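Local structure of cyanophage-like gp41-1 intein (Metagenome, 6QAZ) at residues G2-L7 and R106-I111; K48-T53 and C62-L67; L81-C86 and L98-L103; L87-M92 and N122-H127. The protein is probably an autocatalytic protein-splicing element, a naturally split intein that excises itself and joins the flanking polypeptides by a peptide bond. All blocks are in the same frame, centred on the assembly; numbering follows the deposited sequence. Where two conformers were deposited one is given.

Contact 1: G2-L7 and R106-I111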
loop_
_atom_site.group_PDB
_atom_site.type_symbol
_atom_site.label_atom_id
_atom_site.label_comp_id
_atom_site.label_asym_id
_atom_site.label_seq_id
_atom_site.Cartn_x
_atom_site.Cartn_y
_atom_site.Cartn_z
ATOM N N GLY A 2 3.191 11.398 0.818
ATOM C CA GLY A 2 2.671 11.620 -0.514
ATOM C C GLY A 2 2.263 10.335 -1.189
ATOM O O GLY A 2 2.623 9.207 -0.790
ATOM N N GLY A 3 1.505 10.512 -2.250
ATOM C CA GLY A 3 0.876 9.428 -3.000
ATOM C C GLY A 3 -0.286 8.819 -2.255
ATOM O O GLY A 3 -0.713 9.352 -1.252
ATOM N N ALA A 4 -0.786 7.698 -2.749
ATOM C CA ALA A 4 -2.124 7.245 -2.385
ATOM C C ALA A 4 -2.402 5.877 -2.997
ATOM O O ALA A 4 -1.681 5.398 -3.890
ATOM C CB ALA A 4 -3.138 8.289 -2.799
ATOM N N LEU A 5 -3.474 5.267 -2.523
ATOM C CA LEU A 5 -3.883 3.899 -2.832
ATOM C C LEU A 5 -5.311 3.883 -3.382
ATOM O O LEU A 5 -6.167 4.693 -3.031
ATOM C CB LEU A 5 -3.833 3.044 -1.578
ATOM C CG LEU A 5 -2.435 2.781 -1.037
ATOM C CD1 LEU A 5 -2.468 2.070 0.291
ATOM C CD2 LEU A 5 -1.593 2.032 -1.981
ATOM N N ASP A 6 -5.616 2.853 -4.183
ATOM C CA ASP A 6 -6.990 2.684 -4.676
ATOM C C ASP A 6 -7.967 2.588 -3.526
ATOM O O ASP A 6 -7.688 1.948 -2.499
ATOM C CB ASP A 6 -7.057 1.447 -5.552
ATOM C CG ASP A 6 -8.374 1.333 -6.254
ATOM O OD1 ASP A 6 -8.579 2.129 -7.185
ATOM O OD2 ASP A 6 -9.211 0.502 -5.823
ATOM N N LEU A 7 -9.166 3.124 -3.724
ATOM C CA LEU A 7 -10.212 3.109 -2.683
ATOM C C LEU A 7 -10.584 1.707 -2.224
ATOM O O LEU A 7 -10.991 1.570 -1.057
ATOM C CB LEU A 7 -11.494 3.747 -3.209
ATOM C CG LEU A 7 -11.696 5.221 -2.885
ATOM C CD1 LEU A 7 -10.717 6.042 -3.648
ATOM C CD2 LEU A 7 -13.124 5.641 -3.206
ATOM N N ARG A 106 -7.588 8.356 -11.329
ATOM C CA ARG A 106 -8.741 7.984 -10.499
ATOM C C ARG A 106 -8.555 8.569 -9.103
ATOM O O ARG A 106 -7.461 9.003 -8.723
ATOM C CB ARG A 106 -8.854 6.476 -10.460
ATOM C CG ARG A 106 -7.704 5.807 -9.748
ATOM C CD ARG A 106 -7.883 4.308 -9.589
ATOM N NE ARG A 106 -7.900 3.637 -10.860
ATOM C CZ ARG A 106 -8.197 2.362 -11.032
ATOM N NH1 ARG A 106 -8.504 1.586 -10.006
ATOM N NH2 ARG A 106 -8.100 1.829 -12.235
ATOM N N GLU A 107 -9.644 8.552 -8.348
ATOM C CA GLU A 107 -9.587 8.957 -6.938
ATOM C C GLU A 107 -8.790 7.913 -6.153
ATOM O O GLU A 107 -8.951 6.703 -6.357
ATOM C CB GLU A 107 -10.997 9.049 -6.373
ATOM C CG GLU A 107 -11.862 10.105 -7.013
ATOM C CD GLU A 107 -11.423 11.540 -6.815
ATOM O OE1 GLU A 107 -10.751 11.833 -5.821
ATOM O OE2 GLU A 107 -11.889 12.397 -7.592
ATOM N N LEU A 108 -7.946 8.400 -5.274
ATOM C CA LEU A 108 -7.098 7.565 -4.424
ATOM C C LEU A 108 -7.120 8.116 -3.014
ATOM O O LEU A 108 -7.385 9.320 -2.790
ATOM C CB LEU A 108 -5.673 7.557 -4.972
ATOM C CG LEU A 108 -5.444 7.053 -6.402
ATOM C CD1 LEU A 108 -3.991 7.264 -6.749
ATOM C CD2 LEU A 108 -5.801 5.612 -6.574
ATOM N N ILE A 109 -6.763 7.275 -2.058
ATOM C CA ILE A 109 -6.698 7.895 -0.745
ATOM C C ILE A 109 -5.445 7.493 -0.003
ATOM O O ILE A 109 -4.666 6.603 -0.326
ATOM C CB ILE A 109 -7.961 7.485 -0.029
ATOM C CG1 ILE A 109 -8.215 8.265 1.255
ATOM C CG2 ILE A 109 -7.873 5.995 0.208
ATOM C CD1 ILE A 109 -8.133 9.753 1.133
ATOM N N ASP A 110 -5.208 8.362 0.955
ATOM C CA ASP A 110 -3.915 8.455 1.633
ATOM C C ASP A 110 -4.164 8.536 3.127
ATOM O O ASP A 110 -4.893 9.437 3.552
ATOM C CB ASP A 110 -3.255 9.713 1.126
ATOM C CG ASP A 110 -1.835 9.868 1.542
ATOM O OD1 ASP A 110 -1.229 8.943 2.106
ATOM O OD2 ASP A 110 -1.320 10.994 1.257
ATOM N N ILE A 111 -3.541 7.663 3.900
ATOM C CA ILE A 111 -3.633 7.672 5.355
ATOM C C ILE A 111 -2.237 7.722 5.959
ATOM O O ILE A 111 -1.268 7.364 5.313
ATOM C CB ILE A 111 -4.428 6.458 5.884
ATOM C CG1 ILE A 111 -3.672 5.133 5.766
ATOM C CG2 ILE A 111 -5.787 6.364 5.215
ATOM C CD1 ILE A 111 -4.407 3.941 6.350
HETATM O O HOH W 1 -9.904 4.228 -6.337
#

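Contact 2: K48-T53 and C62-L67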
loop_
_atom_site.group_PDB
_atom_site.type_symbol
_atom_site.label_atom_id
_atom_site.label_comp_id
_atom_site.label_asym_id
_atom_site.label_seq_id
_atom_site.Cartn_x
_atom_site.Cartn_y
_atom_site.Cartn_z
ATOM N N LYS A 48 -2.834 9.868 -11.390
ATOM C CA LYS A 48 -2.548 8.700 -12.222
ATOM C C LYS A 48 -2.272 7.498 -11.343
ATOM O O LYS A 48 -1.548 7.599 -10.346
ATOM C CB LYS A 48 -1.372 8.978 -13.161
ATOM C CG LYS A 48 -1.044 7.883 -14.186
ATOM C CD LYS A 48 -2.215 7.467 -15.079
ATOM C CE LYS A 48 -2.686 8.586 -15.977
ATOM N NZ LYS A 48 -1.605 9.081 -16.861
ATOM N N SER A 49 -2.815 6.356 -11.726
ATOM C CA SER A 49 -2.688 5.117 -10.952
ATOM C C SER A 49 -1.921 4.076 -11.743
ATOM O O SER A 49 -1.868 4.125 -12.969
ATOM C CB SER A 49 -4.033 4.628 -10.525
ATOM O OG SER A 49 -4.841 4.178 -11.591
ATOM N N TYR A 50 -1.367 3.134 -11.000
ATOM C CA TYR A 50 -0.516 2.053 -11.487
ATOM C C TYR A 50 -0.895 0.791 -10.746
ATOM O O TYR A 50 -1.155 0.816 -9.550
ATOM C CB TYR A 50 0.961 2.323 -11.188
ATOM C CG TYR A 50 1.483 3.552 -11.853
ATOM C CD1 TYR A 50 1.223 4.808 -11.330
ATOM C CD2 TYR A 50 2.231 3.480 -13.015
ATOM C CE1 TYR A 50 1.630 5.965 -11.944
ATOM C CE2 TYR A 50 2.700 4.642 -13.628
ATOM C CZ TYR A 50 2.353 5.881 -13.110
ATOM O OH TYR A 50 2.763 7.060 -13.683
ATOM N N LYS A 51 -0.893 -0.328 -11.457
ATOM C CA LYS A 51 -1.132 -1.639 -10.850
ATOM C C LYS A 51 0.179 -2.401 -10.758
ATOM O O LYS A 51 0.834 -2.623 -11.797
ATOM C CB LYS A 51 -2.152 -2.450 -11.653
ATOM C CG LYS A 51 -2.508 -3.780 -11.017
ATOM C CD LYS A 51 -3.589 -4.505 -11.747
ATOM C CE LYS A 51 -3.294 -4.721 -13.201
ATOM N NZ LYS A 51 -4.243 -5.692 -13.794
ATOM N N ILE A 52 0.501 -2.862 -9.578
ATOM C CA ILE A 52 1.632 -3.765 -9.340
ATOM C C ILE A 52 1.082 -5.159 -9.141
ATOM O O ILE A 52 0.203 -5.346 -8.293
ATOM C CB ILE A 52 2.421 -3.295 -8.104
ATOM C CG1 ILE A 52 2.922 -1.874 -8.283
ATOM C CG2 ILE A 52 3.531 -4.273 -7.800
ATOM C CD1 ILE A 52 3.542 -1.281 -7.056
ATOM N N THR A 53 1.585 -6.127 -9.890
ATOM C CA THR A 53 1.176 -7.533 -9.779
ATOM C C THR A 53 2.378 -8.368 -9.373
ATOM O O THR A 53 3.440 -8.281 -10.039
ATOM C CB THR A 53 0.604 -8.071 -11.096
ATOM O OG1 THR A 53 -0.480 -7.221 -11.508
ATOM C CG2 THR A 53 0.124 -9.500 -10.970
ATOM N N CYS A 62 -1.828 1.961 -6.957
ATOM C CA CYS A 62 -1.292 3.096 -6.199
ATOM C C CYS A 62 -0.828 4.187 -7.149
ATOM O O CYS A 62 -0.741 4.003 -8.365
ATOM C CB CYS A 62 -0.143 2.647 -5.300
ATOM S SG CYS A 62 1.297 2.014 -6.204
ATOM N N SER A 63 -0.460 5.320 -6.580
ATOM C CA SER A 63 0.125 6.423 -7.350
ATOM C C SER A 63 1.623 6.237 -7.506
ATOM O O SER A 63 2.260 5.379 -6.868
ATOM C CB SER A 63 -0.192 7.740 -6.711
ATOM O OG SER A 63 0.451 7.848 -5.460
ATOM N N GLU A 64 2.225 7.081 -8.340
ATOM C CA GLU A 64 3.641 6.905 -8.681
ATOM C C GLU A 64 4.567 7.177 -7.503
ATOM O O GLU A 64 5.689 6.666 -7.503
ATOM C CB GLU A 64 4.093 7.745 -9.871
ATOM C CG GLU A 64 4.150 9.228 -9.592
ATOM C CD GLU A 64 4.716 10.040 -10.728
ATOM O OE1 GLU A 64 5.536 9.477 -11.480
ATOM O OE2 GLU A 64 4.338 11.226 -10.836
ATOM N N GLU A 65 4.129 7.975 -6.538
ATOM C CA GLU A 65 5.026 8.309 -5.427
ATOM C C GLU A 65 4.770 7.431 -4.209
ATOM O O GLU A 65 5.506 7.568 -3.212
ATOM C CB GLU A 65 5.067 9.744 -5.112
ATOM C CG GLU A 65 3.971 10.205 -4.328
ATOM C CD GLU A 65 2.759 10.646 -5.099
ATOM O OE1 GLU A 65 2.366 11.814 -4.944
ATOM O OE2 GLU A 65 2.208 9.795 -5.849
ATOM N N HIS A 66 3.806 6.531 -4.254
ATOM C CA HIS A 66 3.488 5.715 -3.078
ATOM C C HIS A 66 4.620 4.729 -2.792
ATOM O O HIS A 66 5.063 3.986 -3.689
ATOM C CB HIS A 66 2.174 4.981 -3.321
ATOM C CG HIS A 66 1.760 4.242 -2.108
ATOM N ND1 HIS A 66 1.112 4.822 -1.044
ATOM C CD2 HIS A 66 2.059 2.997 -1.696
ATOM C CE1 HIS A 66 1.066 3.975 -0.047
ATOM N NE2 HIS A 66 1.604 2.863 -0.420
ATOM N N LEU A 67 5.079 4.680 -1.557
ATOM C CA LEU A 67 6.251 3.886 -1.156
ATOM C C LEU A 67 5.886 2.480 -0.708
ATOM O O LEU A 67 4.853 2.228 -0.075
ATOM C CB LEU A 67 6.968 4.601 -0.014
ATOM C CG LEU A 67 7.583 5.941 -0.338
ATOM C CD1 LEU A 67 7.898 6.697 0.956
ATOM C CD2 LEU A 67 8.839 5.791 -1.189
HETATM O O HOH W 2 0.709 8.978 -9.884
#

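Contact 3: L81-C86 and L98-L103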
loop_
_atom_site.group_PDB
_atom_site.type_symbol
_atom_site.label_atom_id
_atom_site.label_comp_id
_atom_site.label_asym_id
_atom_site.label_seq_id
_atom_site.Cartn_x
_atom_site.Cartn_y
_atom_site.Cartn_z
ATOM N N LEU A 81 11.044 1.680 -8.642
ATOM C CA LEU A 81 10.460 0.361 -8.320
ATOM C C LEU A 81 9.982 -0.271 -9.625
ATOM O O LEU A 81 9.270 0.377 -10.386
ATOM C CB LEU A 81 9.294 0.547 -7.365
ATOM C CG LEU A 81 8.656 -0.740 -6.863
ATOM C CD1 LEU A 81 9.634 -1.540 -6.011
ATOM C CD2 LEU A 81 7.441 -0.413 -6.041
ATOM N N LYS A 82 10.388 -1.500 -9.904
ATOM C CA LYS A 82 10.112 -2.104 -11.223
ATOM C C LYS A 82 10.044 -3.617 -11.110
ATOM O O LYS A 82 10.437 -4.260 -10.126
ATOM C CB LYS A 82 11.196 -1.713 -12.202
ATOM C CG LYS A 82 12.536 -2.204 -11.790
ATOM C CD LYS A 82 13.622 -1.882 -12.813
ATOM C CE LYS A 82 13.866 -0.404 -13.091
ATOM N NZ LYS A 82 14.455 0.330 -11.931
ATOM N N GLU A 83 9.553 -4.151 -12.201
ATOM C CA GLU A 83 9.477 -5.601 -12.378
ATOM C C GLU A 83 10.841 -6.227 -12.067
ATOM O O GLU A 83 11.900 -5.696 -12.461
ATOM C CB GLU A 83 8.990 -5.914 -13.789
ATOM C CG GLU A 83 7.625 -5.308 -14.089
ATOM C CD GLU A 83 7.322 -4.962 -15.543
ATOM O OE1 GLU A 83 7.917 -5.605 -16.468
ATOM O OE2 GLU A 83 6.543 -3.961 -15.730
ATOM N N GLY A 84 10.792 -7.357 -11.385
ATOM C CA GLY A 84 11.969 -8.122 -11.007
ATOM C C GLY A 84 12.481 -7.806 -9.635
ATOM O O GLY A 84 13.301 -8.574 -9.112
ATOM N N MET A 85 12.064 -6.671 -9.067
ATOM C CA MET A 85 12.310 -6.392 -7.640
ATOM C C MET A 85 11.284 -7.144 -6.827
ATOM O O MET A 85 10.316 -7.636 -7.386
ATOM C CB MET A 85 12.230 -4.890 -7.380
ATOM C CG MET A 85 13.351 -4.144 -8.072
ATOM S SD MET A 85 13.200 -2.392 -7.731
ATOM C CE MET A 85 14.637 -1.764 -8.578
ATOM N N CYS A 86 11.525 -7.303 -5.534
ATOM C CA CYS A 86 10.622 -8.038 -4.660
ATOM C C CYS A 86 9.987 -7.120 -3.619
ATOM O O CYS A 86 10.632 -6.235 -3.059
ATOM C CB CYS A 86 11.355 -9.119 -3.901
ATOM S SG CYS A 86 11.984 -10.422 -4.999
ATOM N N LEU A 98 5.955 -8.998 -10.971
ATOM C CA LEU A 98 5.875 -9.460 -12.369
ATOM C C LEU A 98 5.621 -8.297 -13.325
ATOM O O LEU A 98 6.154 -8.338 -14.451
ATOM C CB LEU A 98 4.755 -10.458 -12.541
ATOM C CG LEU A 98 4.926 -11.820 -11.921
ATOM C CD1 LEU A 98 3.785 -12.704 -12.376
ATOM C CD2 LEU A 98 6.242 -12.474 -12.244
ATOM N N LYS A 99 4.772 -7.351 -12.935
ATOM C CA LYS A 99 4.298 -6.303 -13.837
ATOM C C LYS A 99 4.052 -5.061 -13.036
ATOM O O LYS A 99 3.491 -5.156 -11.951
ATOM C CB LYS A 99 2.973 -6.667 -14.543
ATOM C CG LYS A 99 2.914 -7.947 -15.305
ATOM C CD LYS A 99 1.521 -8.207 -15.751
ATOM C CE LYS A 99 1.298 -9.696 -15.947
ATOM N NZ LYS A 99 0.079 -10.021 -16.707
ATOM N N ILE A 100 4.320 -3.932 -13.649
ATOM C CA ILE A 100 3.776 -2.638 -13.209
ATOM C C ILE A 100 3.106 -2.023 -14.430
ATOM O O ILE A 100 3.748 -1.885 -15.489
ATOM C CB ILE A 100 4.847 -1.734 -12.621
ATOM C CG1 ILE A 100 5.562 -2.447 -11.466
ATOM C CG2 ILE A 100 4.196 -0.428 -12.181
ATOM C CD1 ILE A 100 6.496 -1.617 -10.667
ATOM N N GLU A 101 1.816 -1.786 -14.328
ATOM C CA GLU A 101 0.947 -1.370 -15.463
ATOM C C GLU A 101 0.377 0.013 -15.133
ATOM O O GLU A 101 -0.393 0.108 -14.182
ATOM C CB GLU A 101 -0.177 -2.402 -15.727
ATOM C CG GLU A 101 -1.065 -2.055 -16.944
ATOM C CD GLU A 101 -2.210 -3.007 -17.284
ATOM O OE1 GLU A 101 -1.943 -4.243 -17.451
ATOM O OE2 GLU A 101 -3.383 -2.523 -17.427
ATOM N N GLU A 102 0.673 1.042 -15.923
ATOM C CA GLU A 102 0.005 2.338 -15.759
ATOM C C GLU A 102 -1.455 2.156 -16.150
ATOM O O GLU A 102 -1.745 1.571 -17.224
ATOM C CB GLU A 102 0.707 3.408 -16.567
ATOM C CG GLU A 102 0.138 4.779 -16.288
ATOM C CD GLU A 102 0.861 5.916 -16.973
ATOM O OE1 GLU A 102 1.966 5.699 -17.494
ATOM O OE2 GLU A 102 0.302 7.017 -16.980
ATOM N N LEU A 103 -2.328 2.689 -15.329
ATOM C CA LEU A 103 -3.771 2.639 -15.571
ATOM C C LEU A 103 -4.209 4.068 -15.891
ATOM O O LEU A 103 -3.618 4.697 -16.772
ATOM C CB LEU A 103 -4.482 2.002 -14.366
ATOM C CG LEU A 103 -4.040 0.593 -14.000
ATOM C CD1 LEU A 103 -4.855 0.128 -12.811
ATOM C CD2 LEU A 103 -4.217 -0.393 -15.151
#

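Contact 4: L87-M92 and N122-H127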
loop_
_atom_site.group_PDB
_atom_site.type_symbol
_atom_site.label_atom_id
_atom_site.label_comp_id
_atom_site.label_asym_id
_atom_site.label_seq_id
_atom_site.Cartn_x
_atom_site.Cartn_y
_atom_site.Cartn_z
ATOM N N LEU A 87 8.712 -7.391 -3.359
ATOM C CA LEU A 87 7.980 -6.820 -2.233
ATOM C C LEU A 87 7.789 -7.892 -1.171
ATOM O O LEU A 87 7.965 -9.063 -1.424
ATOM C CB LEU A 87 6.642 -6.230 -2.677
ATOM C CG LEU A 87 6.715 -5.134 -3.729
ATOM C CD1 LEU A 87 5.349 -4.527 -3.975
ATOM C CD2 LEU A 87 7.714 -4.049 -3.350
ATOM N N TYR A 88 7.378 -7.469 0.014
ATOM C CA TYR A 88 7.037 -8.395 1.096
ATOM C C TYR A 88 5.544 -8.626 1.102
ATOM O O TYR A 88 4.762 -7.671 1.008
ATOM C CB TYR A 88 7.471 -7.817 2.440
ATOM C CG TYR A 88 8.959 -7.619 2.585
ATOM C CD1 TYR A 88 9.783 -8.654 2.977
ATOM C CD2 TYR A 88 9.547 -6.397 2.307
ATOM C CE1 TYR A 88 11.153 -8.460 3.111
ATOM C CE2 TYR A 88 10.907 -6.187 2.426
ATOM C CZ TYR A 88 11.720 -7.222 2.834
ATOM O OH TYR A 88 13.076 -7.015 2.892
ATOM N N VAL A 89 5.148 -9.880 1.283
ATOM C CA VAL A 89 3.732 -10.240 1.440
ATOM C C VAL A 89 3.550 -10.813 2.824
ATOM O O VAL A 89 4.493 -11.168 3.510
ATOM C CB VAL A 89 3.239 -11.203 0.353
ATOM C CG1 VAL A 89 3.423 -10.583 -1.006
ATOM C CG2 VAL A 89 3.841 -12.586 0.457
ATOM N N LYS A 90 2.319 -10.927 3.250
ATOM C CA LYS A 90 2.091 -11.398 4.622
ATOM C C LYS A 90 2.628 -12.815 4.708
ATOM O O LYS A 90 2.347 -13.620 3.852
ATOM C CB LYS A 90 0.638 -11.239 5.037
ATOM C CG LYS A 90 0.365 -11.431 6.517
ATOM C CD LYS A 90 -1.090 -11.139 6.900
ATOM C CE LYS A 90 -1.461 -11.740 8.235
ATOM N NZ LYS A 90 -2.927 -11.727 8.434
ATOM N N GLU A 91 3.375 -13.231 5.734
ATOM C CA GLU A 91 4.173 -12.525 6.714
ATOM C C GLU A 91 5.659 -12.529 6.309
ATOM O O GLU A 91 6.436 -13.533 6.475
ATOM C CB GLU A 91 4.110 -13.210 8.071
ATOM C CG GLU A 91 4.448 -12.288 9.228
ATOM C CD GLU A 91 3.569 -11.043 9.271
ATOM O OE1 GLU A 91 2.355 -11.179 9.331
ATOM O OE2 GLU A 91 4.101 -9.977 9.194
ATOM N N MET A 92 6.075 -11.356 5.923
ATOM C CA MET A 92 7.423 -10.978 5.477
ATOM C C MET A 92 8.020 -12.000 4.513
ATOM O O MET A 92 9.193 -12.244 4.593
ATOM C CB MET A 92 8.298 -10.748 6.699
ATOM C CG MET A 92 7.842 -9.568 7.529
ATOM S SD MET A 92 7.860 -8.071 6.588
ATOM C CE MET A 92 9.596 -7.694 6.412
ATOM N N ASN A 122 -3.986 -5.411 0.657
ATOM C CA ASN A 122 -4.162 -6.628 -0.192
ATOM C C ASN A 122 -3.068 -7.657 0.119
ATOM O O ASN A 122 -2.592 -8.361 -0.782
ATOM C CB ASN A 122 -4.201 -6.288 -1.660
ATOM C CG ASN A 122 -5.292 -5.325 -2.021
ATOM O OD1 ASN A 122 -6.294 -5.181 -1.321
ATOM N ND2 ASN A 122 -5.134 -4.673 -3.128
ATOM N N ASP A 123 -2.665 -7.751 1.379
ATOM C CA ASP A 123 -1.664 -8.731 1.847
ATOM C C ASP A 123 -0.250 -8.415 1.352
ATOM O O ASP A 123 0.635 -9.247 1.517
ATOM C CB ASP A 123 -2.047 -10.165 1.548
ATOM C CG ASP A 123 -3.277 -10.629 2.252
ATOM O OD1 ASP A 123 -3.435 -10.269 3.409
ATOM O OD2 ASP A 123 -4.044 -11.417 1.662
ATOM N N ILE A 124 -0.026 -7.210 0.829
ATOM C CA ILE A 124 1.299 -6.719 0.420
ATOM C C ILE A 124 1.723 -5.673 1.444
ATOM O O ILE A 124 0.978 -4.753 1.730
ATOM C CB ILE A 124 1.252 -6.106 -0.988
ATOM C CG1 ILE A 124 0.763 -7.131 -2.015
ATOM C CG2 ILE A 124 2.604 -5.531 -1.355
ATOM C CD1 ILE A 124 0.533 -6.568 -3.392
ATOM N N LEU A 125 2.941 -5.783 1.972
ATOM C CA LEU A 125 3.406 -4.778 2.936
ATOM C C LEU A 125 3.689 -3.483 2.195
ATOM O O LEU A 125 4.469 -3.435 1.221
ATOM C CB LEU A 125 4.647 -5.286 3.648
ATOM C CG LEU A 125 5.059 -4.471 4.870
ATOM C CD1 LEU A 125 4.017 -4.490 5.979
ATOM C CD2 LEU A 125 6.378 -5.018 5.406
ATOM N N THR A 126 3.067 -2.406 2.639
ATOM C CA THR A 126 3.223 -1.099 2.013
ATOM C C THR A 126 3.495 -0.047 3.069
ATOM O O THR A 126 3.244 -0.260 4.260
ATOM C CB THR A 126 2.023 -0.762 1.132
ATOM O OG1 THR A 126 2.372 0.309 0.248
ATOM C CG2 THR A 126 0.803 -0.327 1.900
ATOM N N HIS A 127 4.061 1.069 2.640
ATOM C CA HIS A 127 4.199 2.230 3.508
ATOM C C HIS A 127 2.921 3.032 3.433
ATOM O O HIS A 127 2.219 2.986 2.401
ATOM C CB HIS A 127 5.424 2.999 3.050
ATOM C CG HIS A 127 5.832 4.089 3.927
ATOM N ND1 HIS A 127 5.212 5.312 3.982
ATOM C CD2 HIS A 127 6.832 4.127 4.817
ATOM C CE1 HIS A 127 5.860 6.056 4.887
ATOM N NE2 HIS A 127 6.859 5.377 5.372
HETATM O O HOH W 3 6.850 -4.703 0.439
#

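Contact 1: G2-L7 and R106-I111
A4 sets its CB against CB of L108 at 3.4 Å, tighter than normal carbon contact. The same methyl also lies against the carbonyl O of I109. The CD2 branch of L108 touches D6 N at 3.7 Å. Next to this packing, L5 and I109 form an antiparallel hydrogen-bonded pair. L5 N donates to I109 O, and I109 N returns to L5 O at 2.8 Å. The L5 and I109 side chains share one face, where both touch I20 and L5 also meets F119.

At the other end D6 meets R106 in a salt bridge. CG anti to the backbone N (chi1 -171°) brings the D6 carboxylate to R106. D6 OD1 takes R106 NH1 at 2.9 Å. The oxygen lies in the guanidinium plane, but the nitrogen comes from above the carboxylate, and the two planes are 65° apart. A water gives one hydrogen to D6 OD1 and one to E107 O, and accepts from L7 N. R106 NH2 has a second acid, D104. L7 CD1 rests on E107 O at 3.3 Å. A short N-terminal strand is thus laid antiparallel on the long strand 93-113, as in the all-beta HINT fold of inteins.

Contact 2: K48-T53 and C62-L67
Y50 and C62 carry the backbone bonding. They form an antiparallel hydrogen-bonded pair with their side chains on one face. C62 N donates to Y50 O at 2.9 Å. Y50 N donates to C62 O at 2.8 Å. This second bond is more bent, with 138° at the hydrogen. C62 O also takes a CA-H contact from S49 CA at 3.4 Å. These bonds join strand 59-63 to strand 45-54, the two arms of a beta hairpin. A type I turn then runs from S63 to H66. Its place fits the block B segment of inteins, and H66 NE2 bonds to T126 OG1 near the C-terminus.

Side-chain packing involves two pairs. The Y50 ring and the E64 side chain lie side by side and point the same way, with CE1 of Y50 3.7 Å from CB of E64. CG of Y50 is beside the backbone N (chi1 -62°), and the ring it carries has C62 O at its edge. Among the buried residues, I52 CD1 touches C62 SG at 4.1 Å, and F68 adjoins both residues.

Further polar links involve a water and side chains. The water donates to K48 O at 2.7 Å and accepts from E64 N. S63 OG donates to E65 OE2 at 2.7 Å, meeting it from above the carboxylate plane. The K48 ammonium pairs with E102, and S49 OG bonds to D104 O.

Contact 3: L81-C86 and L98-L103
This is a surface contact between the loop leading into strand 86-89 and the long strand 93-113, made mainly by E83 and I100. E83 lays its side chain across the backbone of the strand. Its CG rests against L98 O at 3.4 Å and K99 CA at 3.5 Å. The chain is extended beyond CG, with CD roughly anti to CA (chi2 152°). E83 OE2 then accepts I100 N at 3.0 Å. The bond is nearly straight, at 165°. It uses the anti side of the carboxylate, with the N 31° out of the plane. A side-chain oxygen here takes a strand N-H in place of a backbone carbonyl.

I100 answers from the strand. Its CD1 touches L81 O at 3.4 Å and CA of K82 at 3.7 Å. CG of L81 is farther from it, at 4.5 Å.

The loop is shaped by a type II turn from K82 to M85, closed by M85 N to K82 O at 3.1 Å. The strand side has its own irregularity: L98 and K99 both face T53, a classic beta bulge. Strand 93-113 pairs here with strand 45-54, L81 reaches in to I52 and M75, and G84 and M85 bond to the backbone of I97.

Contact 4: L87-M92 and N122-H127
Y88 O accepts L125 N at 2.8 Å, in a nearly straight bond of 168°. The second backbone bond runs the other way, from K90 N to D123 O at 2.9 Å. D123 O also takes a CA-H contact from V89 CA at 3.3 Å. Between these two bonds V89 and I124 form a single bridge, their CA atoms only 4.4 Å apart. The strands run at 123° to each other, so they meet over a short length. A water carries the link one step further, accepting from Y88 N and donating to L125 O.

Side chains pack around this crossing. L87 CD1 meets CG2 of I124 at 3.9 Å, and the two side chains cross at a slant. F68 and I97 also lie against L87. At the other end M92 curls back, its chain bent at chi2 and chi3. Its SD touches CD2 of L125 at 3.6 Å, and its CE lies over one face of the Y88 ring, offset toward the rim. CB of Y88 also meets CB of L125.

The peptide bond between K90 and E91, just after the strand, is cis. K90 NZ stays apart from D123 OD1 and bonds to Q12 OE1 instead. The contact brings the hairpin of strands 118-121 and 124-127 against strand 86-89. Strand 124-127 leads into a C-terminal His-Asn, with H127 penultimate, consistent with the C-terminal splice junction of inteins.

Overall arrangement
Strand 93-113 ties the set together: contacts 1 and 3 lie on it with centres about 18 Å apart, and it flanks strands 45-54 and 86-89 of contacts 2 and 4. Contacts 1, 2 and 4 are partly buried and rest on backbone bonds with apolar packing. Contact 3 lies at the surface, where a carboxylate replaces a strand partner. Contact 1 adds a salt bridge between partly exposed residues. Contacts 1 and 2 touch through A4 and S63, and contacts 2 and 3 through T53 and L98. Residues H66 and L67 of contact 2 bond to T126 and H127 of contact 4, bringing 62-67 to the C-terminal strand 124-127. Contacts 1 and 4 do not touch.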